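Side-chain contact in extracellular matrix-binding protein ebh (Staphylococcus aureus subsp. aureus, PDB 4KJM), which probably acts as a cell-surface adhesin that attaches the bacterium to host extracellular matrix through helical FIVAR and GA modules: residues A[73-76]-A[77-81]. Sequence-based numbering, arbitrary orientation.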
loop_
_atom_site.group_PDB
_atom_site.type_symbol
_atom_site.label_atom_id
_atom_site.label_comp_id
_atom_site.label_asym_id
_atom_site.label_seq_id
_atom_site.Cartn_x
_atom_site.Cartn_y
_atom_site.Cartn_z
ATOM N N ASN A 73 6.183 -0.412 9.039
ATOM C CA ASN A 73 5.583 -1.448 9.865
ATOM C C ASN A 73 4.425 -1.010 10.747
ATOM O O ASN A 73 4.215 -1.605 11.794
ATOM C CB ASN A 73 6.655 -2.049 10.742
ATOM C CG ASN A 73 7.226 -1.081 11.735
ATOM O OD1 ASN A 73 7.149 0.132 11.582
ATOM N ND2 ASN A 73 7.968 -1.639 12.686
ATOM N N GLY A 74 3.698 0.029 10.348
ATOM C CA GLY A 74 2.501 0.436 11.012
ATOM C C GLY A 74 1.461 -0.629 11.250
ATOM O O GLY A 74 0.853 -0.691 12.331
ATOM N N THR A 75 1.234 -1.492 10.268
ATOM C CA THR A 75 0.263 -2.552 10.402
ATOM C C THR A 75 0.623 -3.536 11.520
ATOM O O THR A 75 -0.216 -3.822 12.404
ATOM C CB THR A 75 0.127 -3.314 9.072
ATOM O OG1 THR A 75 -0.211 -2.394 8.034
ATOM C CG2 THR A 75 -0.946 -4.309 9.146
ATOM N N GLN A 76 1.885 -3.992 11.512
ATOM C CA GLN A 76 2.359 -4.881 12.586
ATOM C C GLN A 76 2.368 -4.165 13.932
ATOM O O GLN A 76 1.994 -4.759 14.935
ATOM C CB GLN A 76 3.727 -5.524 12.253
ATOM C CG GLN A 76 4.944 -4.840 12.882
ATOM C CD GLN A 76 6.267 -5.682 12.845
ATOM O OE1 GLN A 76 7.395 -5.159 12.594
ATOM N NE2 GLN A 76 6.134 -6.979 13.139
ATOM N N ASN A 77 2.724 -2.885 13.955
ATOM C CA ASN A 77 2.660 -2.110 15.222
ATOM C C ASN A 77 1.226 -2.040 15.790
ATOM O O ASN A 77 0.994 -2.119 17.002
ATOM C CB ASN A 77 3.217 -0.705 15.030
ATOM C CG ASN A 77 4.724 -0.685 15.023
ATOM O OD1 ASN A 77 5.321 -1.677 15.406
ATOM N ND2 ASN A 77 5.351 0.446 14.572
ATOM N N LEU A 78 0.265 -1.821 14.919
ATOM C CA LEU A 78 -1.125 -1.863 15.318
ATOM C C LEU A 78 -1.526 -3.219 15.845
ATOM O O LEU A 78 -2.126 -3.292 16.920
ATOM C CB LEU A 78 -2.032 -1.441 14.178
ATOM C CG LEU A 78 -3.519 -1.496 14.415
ATOM C CD1 LEU A 78 -3.929 -0.721 15.665
ATOM C CD2 LEU A 78 -4.264 -1.057 13.127
ATOM N N ASN A 79 -1.204 -4.299 15.124
ATOM C CA ASN A 79 -1.544 -5.634 15.661
ATOM C C ASN A 79 -0.880 -5.921 17.005
ATOM O O ASN A 79 -1.499 -6.557 17.882
ATOM C CB ASN A 79 -1.300 -6.735 14.625
ATOM C CG ASN A 79 -2.302 -6.689 13.456
ATOM O OD1 ASN A 79 -3.463 -6.352 13.638
ATOM N ND2 ASN A 79 -1.856 -7.066 12.281
ATOM N N ASN A 80 0.369 -5.481 17.171
ATOM C CA ASN A 80 1.069 -5.646 18.436
ATOM C C ASN A 80 0.417 -4.869 19.570
ATOM O O ASN A 80 0.291 -5.350 20.693
ATOM C CB ASN A 80 2.529 -5.214 18.310
ATOM C CG ASN A 80 3.366 -6.190 17.505
ATOM O OD1 ASN A 80 2.937 -7.288 17.212
ATOM N ND2 ASN A 80 4.564 -5.757 17.105
ATOM N N ALA A 81 0.023 -3.641 19.275
ATOM C CA ALA A 81 -0.730 -2.814 20.227
ATOM C C ALA A 81 -2.075 -3.356 20.653
ATOM O O ALA A 81 -2.402 -3.309 21.844
ATOM C CB ALA A 81 -0.893 -1.403 19.682
#
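N73 and N77 meet at the first turn of helix 74-90. The backbone O of N73 accepts the N-H of N77 at 2.9 Å. G74, T75 and Q76 continue the alpha-helical ladder to L78, N79 and N80. N73 holds the N-cap position, but its side chain makes no capping bond. With chi1 at 65°, its CG lies between its own backbone N and carbonyl carbon. The amide then lies obliquely across that of N77, their planes 59° apart, with N73 OD1 3.5 Å from N77 ND2. Both amides are committed elsewhere: N73 OD1 accepts from the backbone N of D27, and N77 ND2 donates to D25 O and D27 OD1. Together they tie the start of the helix to D25 and D27. Q76 has an unusual chi1, away from the staggered positions, which sets its CG beside the N of N77. N80 CG stands beside its own backbone N (chi1 -72°), 3.2 Å from Q76 O. T75 OG1 pairs with N22 OD1, and N79 OD1 bonds T9 OG1 of the second subunit. The turn begins helix 74-90, which follows helix 55-71. L78 touches Q21 of helix 21-24 and V113 of helix 113-127; A81 also packs on V113.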